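Local coordinates for protein VP24 (White spot syndrome virus, PDB 5HLJ) that is a major structural protein of the viral envelope, forming a trimer here and probably held in the membrane by a transmembrane helix absent from this construct, at residues N32-V37 / A149-D154; G66-T71 / M166-G171; D78-V83 / T144-A149; K89-Y94 / E153-T158; V136-R141 / P170-F175. All coordinates share one frame; numbering follows the deposited sequence.

Contact 1 (N32-V37 / A149-D154)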
# COMPACT_ATOMS: atom_id res chain seq x y z
N ASN A 32 -22.63 11.18 2.78
CA ASN A 32 -21.19 11.25 2.58
C ASN A 32 -20.48 10.04 3.18
O ASN A 32 -19.53 10.17 3.95
CB ASN A 32 -20.64 12.55 3.18
CG ASN A 32 -21.00 13.77 2.35
OD1 ASN A 32 -22.14 14.21 2.34
ND2 ASN A 32 -20.01 14.34 1.68
N HIS A 33 -20.96 8.85 2.83
CA HIS A 33 -20.41 7.61 3.38
C HIS A 33 -19.87 6.65 2.33
O HIS A 33 -20.15 6.77 1.13
CB HIS A 33 -21.48 6.87 4.19
CG HIS A 33 -21.68 7.42 5.57
ND1 HIS A 33 -22.80 8.11 5.93
CD2 HIS A 33 -20.89 7.35 6.67
CE1 HIS A 33 -22.71 8.45 7.21
NE2 HIS A 33 -21.56 8.00 7.68
N PHE A 34 -19.09 5.69 2.79
CA PHE A 34 -18.82 4.49 2.02
C PHE A 34 -19.72 3.42 2.57
O PHE A 34 -20.04 3.44 3.74
CB PHE A 34 -17.35 4.06 2.10
CG PHE A 34 -16.46 4.77 1.15
CD1 PHE A 34 -16.53 4.51 -0.21
CD2 PHE A 34 -15.54 5.70 1.62
CE1 PHE A 34 -15.70 5.17 -1.09
CE2 PHE A 34 -14.71 6.36 0.74
CZ PHE A 34 -14.79 6.10 -0.62
N ASN A 35 -20.13 2.48 1.73
CA ASN A 35 -21.04 1.43 2.16
C ASN A 35 -20.55 0.06 1.69
O ASN A 35 -20.25 -0.13 0.50
CB ASN A 35 -22.45 1.73 1.63
CG ASN A 35 -23.52 0.90 2.31
OD1 ASN A 35 -23.39 0.53 3.48
ND2 ASN A 35 -24.58 0.60 1.57
N PHE A 36 -20.45 -0.90 2.61
CA PHE A 36 -20.01 -2.25 2.25
C PHE A 36 -20.97 -2.92 1.27
O PHE A 36 -22.15 -2.61 1.25
CB PHE A 36 -19.87 -3.15 3.47
CG PHE A 36 -18.69 -2.82 4.35
CD1 PHE A 36 -17.39 -2.82 3.83
CD2 PHE A 36 -18.88 -2.55 5.70
CE1 PHE A 36 -16.30 -2.53 4.65
CE2 PHE A 36 -17.79 -2.26 6.53
CZ PHE A 36 -16.50 -2.25 5.99
N VAL A 37 -20.44 -3.83 0.45
CA VAL A 37 -21.26 -4.84 -0.20
C VAL A 37 -21.29 -6.03 0.74
O VAL A 37 -20.24 -6.49 1.20
CB VAL A 37 -20.70 -5.24 -1.58
CG1 VAL A 37 -21.43 -6.47 -2.12
CG2 VAL A 37 -20.78 -4.08 -2.56
N ALA A 149 -11.96 9.51 2.61
CA ALA A 149 -11.42 9.76 1.29
C ALA A 149 -11.98 11.07 0.80
O ALA A 149 -13.18 11.30 0.88
CB ALA A 149 -11.75 8.62 0.31
N THR A 150 -11.11 11.94 0.32
CA THR A 150 -11.54 13.19 -0.25
C THR A 150 -11.20 13.21 -1.73
O THR A 150 -10.03 13.23 -2.12
CB THR A 150 -10.90 14.38 0.49
OG1 THR A 150 -11.48 14.49 1.80
CG2 THR A 150 -11.14 15.71 -0.25
N PHE A 151 -12.25 13.22 -2.55
CA PHE A 151 -12.11 13.17 -4.00
C PHE A 151 -12.03 14.56 -4.66
O PHE A 151 -12.48 15.55 -4.09
CB PHE A 151 -13.28 12.38 -4.61
CG PHE A 151 -13.33 10.95 -4.17
CD1 PHE A 151 -12.68 9.97 -4.91
CD2 PHE A 151 -14.02 10.58 -3.02
CE1 PHE A 151 -12.72 8.64 -4.50
CE2 PHE A 151 -14.08 9.26 -2.62
CZ PHE A 151 -13.43 8.28 -3.35
N ASP A 152 -11.48 14.61 -5.87
CA ASP A 152 -11.48 15.82 -6.69
C ASP A 152 -12.91 16.16 -7.14
O ASP A 152 -13.33 17.32 -7.05
CB ASP A 152 -10.59 15.66 -7.93
CG ASP A 152 -9.12 15.89 -7.63
OD1 ASP A 152 -8.76 16.12 -6.46
OD2 ASP A 152 -8.30 15.82 -8.57
N GLU A 153 -13.62 15.13 -7.59
CA GLU A 153 -14.96 15.25 -8.17
C GLU A 153 -16.01 14.56 -7.29
O GLU A 153 -15.70 13.57 -6.61
CB GLU A 153 -14.99 14.63 -9.56
CG GLU A 153 -14.15 15.33 -10.66
CD GLU A 153 -14.27 16.86 -10.66
OE1 GLU A 153 -15.38 17.39 -10.43
OE2 GLU A 153 -13.25 17.53 -10.92
N ASP A 154 -17.24 15.08 -7.31
CA ASP A 154 -18.37 14.48 -6.59
C ASP A 154 -18.54 13.01 -6.90
O ASP A 154 -18.47 12.58 -8.06
CB ASP A 154 -19.70 15.19 -6.94
CG ASP A 154 -19.85 16.56 -6.28
OD1 ASP A 154 -19.39 16.78 -5.13
OD2 ASP A 154 -20.46 17.42 -6.93

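Contact 2 (G66-T71 / M166-G171)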
# COMPACT_ATOMS: atom_id res chain seq x y z
N GLY A 66 -19.81 -15.81 11.91
CA GLY A 66 -18.46 -15.53 11.46
C GLY A 66 -17.56 -15.26 12.62
O GLY A 66 -18.00 -15.25 13.76
N ASP A 67 -16.29 -15.03 12.33
CA ASP A 67 -15.31 -14.76 13.36
C ASP A 67 -15.06 -13.26 13.55
O ASP A 67 -14.70 -12.80 14.64
CB ASP A 67 -14.00 -15.48 13.02
CG ASP A 67 -14.16 -17.00 12.98
OD1 ASP A 67 -14.15 -17.62 14.07
OD2 ASP A 67 -14.28 -17.56 11.87
N ILE A 68 -15.26 -12.51 12.46
CA ILE A 68 -15.12 -11.06 12.43
C ILE A 68 -16.33 -10.52 11.67
O ILE A 68 -16.55 -10.92 10.52
CB ILE A 68 -13.80 -10.62 11.76
CG1 ILE A 68 -12.59 -11.14 12.53
CG2 ILE A 68 -13.72 -9.12 11.66
CD1 ILE A 68 -11.27 -10.95 11.80
N ILE A 69 -17.11 -9.64 12.30
CA ILE A 69 -18.36 -9.17 11.71
C ILE A 69 -18.29 -7.67 11.50
O ILE A 69 -17.99 -6.92 12.43
CB ILE A 69 -19.59 -9.48 12.62
CG1 ILE A 69 -19.42 -10.81 13.35
CG2 ILE A 69 -20.89 -9.46 11.80
CD1 ILE A 69 -19.43 -12.02 12.44
N LEU A 70 -18.60 -7.24 10.28
CA LEU A 70 -18.53 -5.83 9.96
C LEU A 70 -19.87 -5.31 9.46
O LEU A 70 -20.61 -6.02 8.77
CB LEU A 70 -17.47 -5.56 8.89
CG LEU A 70 -16.03 -6.00 9.10
CD1 LEU A 70 -15.81 -7.44 8.66
CD2 LEU A 70 -15.13 -5.06 8.33
N THR A 71 -20.17 -4.05 9.79
CA THR A 71 -21.27 -3.32 9.18
C THR A 71 -20.85 -1.86 8.96
O THR A 71 -20.15 -1.28 9.78
CB THR A 71 -22.57 -3.39 10.06
OG1 THR A 71 -23.64 -2.73 9.38
CG2 THR A 71 -22.36 -2.73 11.42
N MET A 166 -7.63 -4.04 3.23
CA MET A 166 -7.22 -3.79 4.61
C MET A 166 -6.17 -4.80 5.03
O MET A 166 -6.31 -5.99 4.75
CB MET A 166 -8.41 -3.87 5.57
CG MET A 166 -9.54 -2.92 5.23
SD MET A 166 -10.84 -2.88 6.50
CE MET A 166 -11.61 -4.49 6.27
N ARG A 167 -5.13 -4.35 5.71
CA ARG A 167 -4.18 -5.30 6.27
C ARG A 167 -4.46 -5.54 7.75
O ARG A 167 -4.49 -4.61 8.54
CB ARG A 167 -2.73 -4.82 6.09
CG ARG A 167 -1.73 -5.83 6.66
CD ARG A 167 -0.28 -5.47 6.36
NE ARG A 167 0.65 -6.12 7.28
CZ ARG A 167 1.74 -6.79 6.90
NH1 ARG A 167 2.04 -6.91 5.60
NH2 ARG A 167 2.55 -7.35 7.81
N PHE A 168 -4.69 -6.81 8.09
CA PHE A 168 -4.86 -7.24 9.47
C PHE A 168 -3.56 -7.80 10.02
O PHE A 168 -2.86 -8.54 9.33
CB PHE A 168 -5.95 -8.33 9.59
CG PHE A 168 -7.35 -7.83 9.41
CD1 PHE A 168 -7.61 -6.54 8.96
CD2 PHE A 168 -8.43 -8.66 9.69
CE1 PHE A 168 -8.93 -6.09 8.78
CE2 PHE A 168 -9.74 -8.23 9.53
CZ PHE A 168 -9.99 -6.93 9.07
N SER A 169 -3.25 -7.49 11.27
CA SER A 169 -2.12 -8.13 11.94
C SER A 169 -2.44 -8.42 13.41
O SER A 169 -3.31 -7.78 13.99
CB SER A 169 -0.85 -7.28 11.78
OG SER A 169 -1.03 -5.99 12.34
N PRO A 170 -1.76 -9.40 14.00
CA PRO A 170 -2.06 -9.77 15.39
C PRO A 170 -1.60 -8.73 16.39
O PRO A 170 -0.58 -8.09 16.18
CB PRO A 170 -1.28 -11.08 15.59
CG PRO A 170 -0.87 -11.52 14.22
CD PRO A 170 -0.73 -10.28 13.42
N GLY A 171 -2.35 -8.57 17.48
CA GLY A 171 -1.85 -7.80 18.60
C GLY A 171 -2.36 -6.38 18.59
O GLY A 171 -3.23 -6.01 17.79

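Contact 3 (D78-V83 / T144-A149)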
# COMPACT_ATOMS: atom_id res chain seq x y z
N ASP A 78 -23.30 9.62 12.08
CA ASP A 78 -22.32 8.53 12.01
C ASP A 78 -21.05 9.02 11.29
O ASP A 78 -20.75 8.58 10.18
CB ASP A 78 -22.92 7.31 11.31
CG ASP A 78 -24.07 6.67 12.10
OD1 ASP A 78 -24.11 6.79 13.35
OD2 ASP A 78 -24.93 6.02 11.46
N HIS A 79 -20.33 9.94 11.92
CA HIS A 79 -19.15 10.59 11.33
C HIS A 79 -18.16 11.00 12.41
O HIS A 79 -18.52 11.74 13.33
CB HIS A 79 -19.53 11.86 10.56
CG HIS A 79 -20.11 11.61 9.20
ND1 HIS A 79 -19.33 11.35 8.10
CD2 HIS A 79 -21.39 11.64 8.76
CE1 HIS A 79 -20.10 11.20 7.04
NE2 HIS A 79 -21.36 11.38 7.42
N THR A 80 -16.90 10.58 12.28
CA THR A 80 -15.86 11.14 13.14
C THR A 80 -15.20 12.33 12.44
O THR A 80 -14.33 12.98 13.01
CB THR A 80 -14.78 10.12 13.48
OG1 THR A 80 -14.19 9.67 12.25
CG2 THR A 80 -15.38 8.94 14.24
N LEU A 81 -15.64 12.59 11.22
CA LEU A 81 -14.99 13.55 10.33
C LEU A 81 -15.96 14.64 9.87
O LEU A 81 -17.11 14.36 9.56
CB LEU A 81 -14.44 12.82 9.11
CG LEU A 81 -12.97 12.43 8.92
CD1 LEU A 81 -12.21 12.22 10.22
CD2 LEU A 81 -12.88 11.21 7.99
N ASN A 82 -15.48 15.88 9.79
CA ASN A 82 -16.28 16.95 9.20
C ASN A 82 -16.33 16.82 7.70
O ASN A 82 -15.48 17.36 7.01
CB ASN A 82 -15.73 18.34 9.53
CG ASN A 82 -15.71 18.64 11.00
OD1 ASN A 82 -16.38 17.97 11.81
ND2 ASN A 82 -14.94 19.66 11.37
N VAL A 83 -17.30 16.10 7.18
CA VAL A 83 -17.49 16.11 5.75
C VAL A 83 -18.36 17.29 5.34
O VAL A 83 -19.27 17.70 6.07
CB VAL A 83 -18.11 14.80 5.26
CG1 VAL A 83 -17.07 13.65 5.37
CG2 VAL A 83 -19.35 14.50 6.06
N THR A 144 -15.17 0.67 16.59
CA THR A 144 -15.35 1.60 15.49
C THR A 144 -14.11 1.57 14.59
O THR A 144 -12.97 1.57 15.06
CB THR A 144 -15.63 3.01 16.02
OG1 THR A 144 -16.91 2.99 16.67
CG2 THR A 144 -15.70 4.03 14.88
N LEU A 145 -14.36 1.50 13.28
CA LEU A 145 -13.29 1.52 12.29
C LEU A 145 -13.64 2.53 11.22
O LEU A 145 -14.73 2.48 10.66
CB LEU A 145 -13.07 0.14 11.66
CG LEU A 145 -12.03 -0.02 10.54
CD1 LEU A 145 -10.65 0.28 11.04
CD2 LEU A 145 -12.05 -1.45 9.95
N VAL A 146 -12.74 3.48 10.96
CA VAL A 146 -13.05 4.49 9.95
C VAL A 146 -11.87 4.75 9.02
O VAL A 146 -10.70 4.58 9.38
CB VAL A 146 -13.49 5.87 10.60
CG1 VAL A 146 -14.37 5.67 11.82
CG2 VAL A 146 -12.30 6.72 10.96
N PHE A 147 -12.18 5.17 7.80
CA PHE A 147 -11.20 5.84 6.96
C PHE A 147 -11.94 6.91 6.18
O PHE A 147 -13.17 6.82 5.99
CB PHE A 147 -10.47 4.84 6.04
CG PHE A 147 -11.27 4.38 4.85
CD1 PHE A 147 -11.31 5.13 3.69
CD2 PHE A 147 -11.96 3.18 4.89
CE1 PHE A 147 -12.05 4.71 2.59
CE2 PHE A 147 -12.70 2.75 3.79
CZ PHE A 147 -12.75 3.52 2.65
N GLY A 148 -11.22 7.94 5.77
CA GLY A 148 -11.81 8.97 4.95
C GLY A 148 -11.20 9.00 3.56
O GLY A 148 -10.06 8.56 3.35
N ALA A 149 -11.96 9.51 2.61
CA ALA A 149 -11.42 9.76 1.29
C ALA A 149 -11.98 11.07 0.80
O ALA A 149 -13.18 11.30 0.88
CB ALA A 149 -11.75 8.62 0.31

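Contact 4 (K89-Y94 / E153-T158)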
# COMPACT_ATOMS: atom_id res chain seq x y z
N LYS A 89 -17.81 14.94 -2.21
CA LYS A 89 -16.38 14.74 -2.47
C LYS A 89 -15.67 14.16 -1.26
O LYS A 89 -14.68 13.43 -1.39
CB LYS A 89 -15.70 16.05 -2.87
CG LYS A 89 -16.25 16.62 -4.13
CD LYS A 89 -15.61 17.92 -4.52
CE LYS A 89 -16.39 18.52 -5.69
NZ LYS A 89 -15.65 19.57 -6.41
N GLU A 90 -16.17 14.50 -0.08
CA GLU A 90 -15.57 14.08 1.17
C GLU A 90 -16.39 12.96 1.78
O GLU A 90 -17.53 13.16 2.17
CB GLU A 90 -15.44 15.26 2.13
CG GLU A 90 -14.73 16.44 1.49
CD GLU A 90 -14.50 17.61 2.46
OE1 GLU A 90 -15.23 17.73 3.47
OE2 GLU A 90 -13.56 18.40 2.19
N LEU A 91 -15.80 11.76 1.84
CA LEU A 91 -16.53 10.56 2.23
C LEU A 91 -15.89 9.86 3.41
O LEU A 91 -14.68 9.92 3.61
CB LEU A 91 -16.63 9.57 1.06
CG LEU A 91 -17.86 9.62 0.16
CD1 LEU A 91 -18.06 11.01 -0.42
CD2 LEU A 91 -17.74 8.59 -0.97
N GLU A 92 -16.72 9.19 4.21
CA GLU A 92 -16.20 8.49 5.36
C GLU A 92 -16.78 7.07 5.42
O GLU A 92 -17.95 6.86 5.14
CB GLU A 92 -16.51 9.27 6.64
CG GLU A 92 -15.96 8.65 7.93
CD GLU A 92 -16.29 9.48 9.17
OE1 GLU A 92 -16.86 10.60 9.04
OE2 GLU A 92 -15.97 9.02 10.29
N LEU A 93 -15.93 6.11 5.72
CA LEU A 93 -16.41 4.80 6.13
C LEU A 93 -16.55 4.82 7.65
O LEU A 93 -15.57 5.04 8.36
CB LEU A 93 -15.46 3.67 5.69
CG LEU A 93 -15.85 2.32 6.31
CD1 LEU A 93 -17.12 1.75 5.64
CD2 LEU A 93 -14.70 1.32 6.29
N TYR A 94 -17.77 4.63 8.16
CA TYR A 94 -17.97 4.53 9.59
C TYR A 94 -18.47 3.12 9.87
O TYR A 94 -19.65 2.81 9.66
CB TYR A 94 -18.96 5.59 10.10
CG TYR A 94 -19.05 5.67 11.61
CD1 TYR A 94 -18.41 6.68 12.32
CD2 TYR A 94 -19.77 4.72 12.33
CE1 TYR A 94 -18.50 6.73 13.72
CE2 TYR A 94 -19.85 4.75 13.70
CZ TYR A 94 -19.22 5.76 14.41
OH TYR A 94 -19.32 5.76 15.79
N GLU A 153 -13.62 15.13 -7.59
CA GLU A 153 -14.96 15.25 -8.17
C GLU A 153 -16.01 14.56 -7.29
O GLU A 153 -15.70 13.57 -6.61
CB GLU A 153 -14.99 14.63 -9.56
CG GLU A 153 -14.15 15.33 -10.66
CD GLU A 153 -14.27 16.86 -10.66
OE1 GLU A 153 -15.38 17.39 -10.43
OE2 GLU A 153 -13.25 17.53 -10.92
N ASP A 154 -17.24 15.08 -7.31
CA ASP A 154 -18.37 14.48 -6.59
C ASP A 154 -18.54 13.01 -6.90
O ASP A 154 -18.47 12.58 -8.06
CB ASP A 154 -19.70 15.19 -6.94
CG ASP A 154 -19.85 16.56 -6.28
OD1 ASP A 154 -19.39 16.78 -5.13
OD2 ASP A 154 -20.46 17.42 -6.93
N ILE A 155 -18.84 12.24 -5.86
CA ILE A 155 -19.24 10.86 -6.07
C ILE A 155 -20.74 10.78 -6.40
O ILE A 155 -21.58 11.31 -5.67
CB ILE A 155 -18.92 10.01 -4.83
CG1 ILE A 155 -17.40 10.00 -4.59
CG2 ILE A 155 -19.45 8.59 -4.99
CD1 ILE A 155 -16.62 9.44 -5.76
N ASP A 156 -21.06 10.12 -7.51
CA ASP A 156 -22.45 9.86 -7.90
C ASP A 156 -22.58 8.42 -8.41
O ASP A 156 -21.76 7.57 -8.08
CB ASP A 156 -22.91 10.84 -8.97
CG ASP A 156 -22.05 10.78 -10.23
OD1 ASP A 156 -21.99 9.69 -10.87
OD2 ASP A 156 -21.44 11.81 -10.59
N ASP A 157 -23.58 8.16 -9.24
CA ASP A 157 -23.86 6.80 -9.68
C ASP A 157 -22.92 6.29 -10.76
O ASP A 157 -22.91 5.10 -11.07
CB ASP A 157 -25.30 6.67 -10.18
CG ASP A 157 -26.30 6.72 -9.06
OD1 ASP A 157 -26.24 5.82 -8.19
OD2 ASP A 157 -27.16 7.64 -9.07
N THR A 158 -22.14 7.18 -11.36
CA THR A 158 -21.29 6.76 -12.47
C THR A 158 -19.93 6.28 -11.99
O THR A 158 -19.24 5.56 -12.71
CB THR A 158 -21.07 7.91 -13.49
OG1 THR A 158 -20.48 9.04 -12.84
CG2 THR A 158 -22.39 8.32 -14.10
O HOH W 1 -14.41 20.21 -8.95

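Contact 5 (V136-R141 / P170-F175)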
# COMPACT_ATOMS: atom_id res chain seq x y z
N VAL A 136 -6.89 -0.53 16.53
CA VAL A 136 -6.95 -1.82 17.20
C VAL A 136 -8.40 -2.33 17.29
O VAL A 136 -9.31 -1.61 17.71
CB VAL A 136 -6.35 -1.76 18.62
CG1 VAL A 136 -6.49 -3.12 19.32
CG2 VAL A 136 -4.90 -1.34 18.55
N LEU A 137 -8.62 -3.56 16.84
CA LEU A 137 -9.91 -4.20 17.06
C LEU A 137 -9.77 -5.10 18.30
O LEU A 137 -9.20 -6.19 18.25
CB LEU A 137 -10.34 -5.00 15.83
CG LEU A 137 -10.24 -4.30 14.46
CD1 LEU A 137 -10.51 -5.28 13.30
CD2 LEU A 137 -11.19 -3.13 14.37
N LYS A 138 -10.25 -4.61 19.44
CA LYS A 138 -10.18 -5.37 20.68
C LYS A 138 -11.07 -6.62 20.56
O LYS A 138 -12.16 -6.56 19.99
CB LYS A 138 -10.61 -4.51 21.86
CG LYS A 138 -9.79 -3.25 22.04
CD LYS A 138 -8.37 -3.59 22.44
CE LYS A 138 -8.33 -4.14 23.86
NZ LYS A 138 -6.94 -4.33 24.35
N LYS A 139 -10.58 -7.75 21.06
CA LYS A 139 -11.37 -8.98 21.00
C LYS A 139 -12.56 -8.97 21.99
O LYS A 139 -12.48 -8.38 23.06
CB LYS A 139 -10.49 -10.19 21.25
CG LYS A 139 -9.91 -10.27 22.65
CD LYS A 139 -9.19 -11.60 22.81
CE LYS A 139 -8.73 -11.80 24.25
NZ LYS A 139 -8.04 -10.60 24.76
N ASN A 140 -13.64 -9.64 21.59
CA ASN A 140 -14.89 -9.69 22.35
C ASN A 140 -15.52 -8.32 22.46
O ASN A 140 -16.30 -8.06 23.38
CB ASN A 140 -14.68 -10.27 23.75
CG ASN A 140 -14.38 -11.75 23.71
OD1 ASN A 140 -13.33 -12.19 24.17
ND2 ASN A 140 -15.30 -12.51 23.12
N ARG A 141 -15.20 -7.46 21.51
CA ARG A 141 -15.73 -6.12 21.54
C ARG A 141 -16.16 -5.71 20.15
O ARG A 141 -15.65 -6.22 19.15
CB ARG A 141 -14.68 -5.15 22.10
CG ARG A 141 -15.30 -3.92 22.73
CD ARG A 141 -14.23 -2.97 23.23
NE ARG A 141 -13.39 -3.57 24.27
CZ ARG A 141 -12.35 -2.95 24.83
NH1 ARG A 141 -12.06 -1.70 24.45
NH2 ARG A 141 -11.62 -3.56 25.76
N PRO A 170 -1.76 -9.40 14.00
CA PRO A 170 -2.06 -9.77 15.39
C PRO A 170 -1.60 -8.73 16.39
O PRO A 170 -0.58 -8.09 16.18
CB PRO A 170 -1.28 -11.08 15.59
CG PRO A 170 -0.87 -11.52 14.22
CD PRO A 170 -0.73 -10.28 13.42
N GLY A 171 -2.35 -8.57 17.48
CA GLY A 171 -1.85 -7.80 18.60
C GLY A 171 -2.36 -6.38 18.59
O GLY A 171 -3.23 -6.01 17.79
N ASN A 172 -1.81 -5.56 19.48
CA ASN A 172 -2.35 -4.24 19.74
C ASN A 172 -1.26 -3.19 19.95
O ASN A 172 -1.56 -2.06 20.33
CB ASN A 172 -3.28 -4.30 20.95
CG ASN A 172 -2.60 -4.92 22.17
OD1 ASN A 172 -1.48 -4.56 22.52
ND2 ASN A 172 -3.27 -5.89 22.80
N ASP A 173 -0.01 -3.57 19.70
CA ASP A 173 1.12 -2.65 19.89
C ASP A 173 1.10 -1.48 18.91
O ASP A 173 0.98 -1.68 17.69
CB ASP A 173 2.46 -3.39 19.77
CG ASP A 173 2.78 -4.24 20.99
OD1 ASP A 173 2.66 -3.72 22.13
OD2 ASP A 173 3.14 -5.42 20.81
N LEU A 174 1.21 -0.28 19.45
CA LEU A 174 1.22 0.94 18.64
C LEU A 174 2.36 1.86 19.09
O LEU A 174 2.88 1.73 20.21
CB LEU A 174 -0.11 1.68 18.75
CG LEU A 174 -1.37 0.99 18.23
CD1 LEU A 174 -2.59 1.81 18.64
CD2 LEU A 174 -1.33 0.82 16.71
N PHE A 175 2.73 2.78 18.22
CA PHE A 175 3.76 3.75 18.52
C PHE A 175 3.47 4.52 19.82
O PHE A 175 2.38 5.07 19.99
CB PHE A 175 3.92 4.73 17.36
CG PHE A 175 5.05 5.70 17.54
CD1 PHE A 175 6.37 5.25 17.58
CD2 PHE A 175 4.80 7.06 17.67
CE1 PHE A 175 7.42 6.14 17.74
CE2 PHE A 175 5.85 7.96 17.83
CZ PHE A 175 7.17 7.49 17.86

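Contact 1 (N32-V37 / A149-D154)
Ala149 meets Phe34 with its single methyl group: CB lies 3.7 Å from Phe34 CE2 and 4.1 Å from Phe34 CZ, at the edge of the ring and in its plane. The methyl abuts the edge of an aromatic group whose ring also meets that of Phe147. Thr150, next along the strand, turns its side chain to the other side, where it packs on Phe123 of the second subunit. Phe151 returns to the interior. Its ring comes from the direction opposite to that of Phe34, and the two meet rim to rim, with Phe151 CZ 3.7 Å from Phe34 CZ and Phe151 CE2 3.8 Å from the same atom. Phe34 CZ lies in the plane of the Phe151 ring, so this is an edge contact and not a stack. In Phe151 the ring is set beside the backbone N and anti to the carbonyl carbon (chi1 -62°), which lays it back alongside the strand, toward Ala149. Beyond it the chain leaves the sheet at Asp152. The 9.1 Å between the CA atoms of Phe34 and Ala149 corresponds to two inter-strand spacings, with strand 90-99 between: its Glu92 is bonded to the backbone of Phe34 and its Leu91 to that of Ala149, while Ile25 of strand 19-28 also packs on the Phe34 ring.

Contact 2 (G66-T71 / M166-G171)
Next to Leu70, which touches Met166 across the interior, Thr71 OG1 is gripped twice, by Gly53 O and by Thr56 N. These bonds lie on the side of the strand turned from Met166, and the side chains that meet strand 161-170 do so through methyl groups and a ring edge. The ends of Leu70 and Met166 meet head-on, with Leu70 CD2 4.1 Å from Met166 CE. The methionine chain bends at its last torsion (chi3 -71°), which turns the terminal methyl aside from the line of the chain to meet the leucine. Two residues away on each strand, earlier in one and later in the other, Ile68 and Phe168 lie alongside, pointing opposite ways. The isoleucine extends CD1 to 3.9 Å from Phe168 CE2, arriving at the edge of the ring near its plane. The backbones stay well apart, with CA atoms 11.3 Å from each other at Ile68 and Phe168, consistent with two parts of a curved sheet facing each other through their side chains. Alternation along strand 161-170 sends Arg167 and Ser169 the other way, where Ser169 OG bonds Asp108 OD2 and Arg167 NH1 lies close to Arg167 NH1 of each of the other two subunits. The contact thus depends on dispersion and the exclusion of water, not on directional bonds.

Contact 3 (D78-V83 / T144-A149)
Thr80 and Val146 point their branched ends at one another in van der Waals contact: Thr80 OG1 lies 3.7 Å from Val146 CG2 and 4.0 Å from Val146 CG1, and the methyl Thr80 CG2 is 4.2 Å from Val146 CG1. Beside this pair, Leu81 lays CD2 on the backbone of Gly148, again by van der Waals contact, 3.9 Å from its CA, where the strand carries no side chain. Leu81 fits there with both torsions off the staggered values (chi1 -101°, chi2 27°). The loop between strands 68-72 and 90-99 thus lies across strand 141-151 without joining it in the sheet. An inverse gamma turn centred on Asn82, with a weak 3.0 Å bond from Val83 N to Leu81 O, kinks the loop, and Val83 CG2 lies over one face of the His79 ring, toward its rim. Further out, Glu92 of strand 90-99 holds His79 ND1 through OE1 and Thr80 N through OE2. Asn82 bonds Arg121 and Glu122 of the second subunit, and Leu81 packs on Leu116 of that chain.

Contact 4 (K89-Y94 / E153-T158)
Lys89 and Asp154 bring their CA atoms to 4.6 Å, where the chain leaving strand 141-151 passes the start of its antiparallel neighbour 90-99. The passing chain is a loop that includes an Asx turn at Asp156. Lys89 stretches out beyond CG, and its aliphatic shaft runs across the Asp154 carboxylate, with CG 3.3 Å and CE 3.5 Å from Asp154 OD1. That oxygen accepts from Ser88 N; the lysine meets it with methylenes, Lys89 NZ standing 4.8 Å from Asp154 OD1. Lys89 NZ donates to a water at 2.9 Å, and this water donates to Glu153 OE1 by a weak bond, linking opposite charges that do not meet directly. NZ also makes a long, weak ion pair with Glu87 OE1. On the buried side of the loop, Leu91 CD2 rests 3.9 Å from Ile155 CG1, an apolar contact; Leu91 also packs on Phe34. The loop is stiffened from within, for one oxygen of Asp156 accepts from both the N and the OG1 of Thr158. Thr158 N approaches OD1 nearly end-on (N-H...O 168°), and Thr158 OG1 donates to the syn lone pair of Asp156 OD1 at 2.6 Å.

Contact 5 (V136-R141 / P170-F175)
The end of strand 135-137, an outermost strand of the sheet within the chain, is met at Val136 by Asn172 and Leu174 of the loop that follows strand 161-170. Val136 does most of the touching, with both of its branches. Its CG1, placed anti to the backbone N (chi1 178°), lies 3.8 Å from Asn172 CB. The other methyl, CG2, is 4.1 Å from Asn172 CB, 3.9 Å from the carbonyl Asn172 O and 3.9 Å from Leu174 CD1, so the valine sits against the loop backbone as well as its side chains. Past the strand, a type II beta turn runs from Lys138 to Arg141, and the Arg141 guanidinium lies with one face over Lys138 CB. The Lys138 chain curls through three like-handed bends, which brings NZ toward the loop, 4.3 Å from Asn172 ND2. These two nitrogens do not bond each other; both turn to Asp104 OD1, the lysine by a salt bridge and the asparagine by a hydrogen bond. The other oxygen, Asp104 OD2, accepts from Lys139 N. The contact is a surface one, with a small apolar patch round Val136 and a shared carboxylate beside it. That anion probably offsets the lysine charge and lets two nitrogens share OD1, joining strand end and loop through a third residue.

Overall arrangement
From the N terminus, residues 32-37 open the loop that contact 1 closes at 149-154. Contact 2, from 66-71 to 166-171, crosses contact 1. Contact 3 (78-83 with 144-149) is nested inside both. Contact 4 begins at 89-94 and finishes on the same stretch as contact 1; it crosses contact 3 and nests within contact 2. Contact 5, from 136-141, crosses contacts 1, 3 and 4 and meets contact 2 at Pro170 and Gly171. Contacts 1 and 4 tie strands 33-42 and 90-99 to strand 141-151 and the loop after it, and contact 3 adds the loop before strand 90-99. Across the chain's centre, contacts 2 and 5 tie strands 68-72 and 135-137 to strand 161-170 and its following loop.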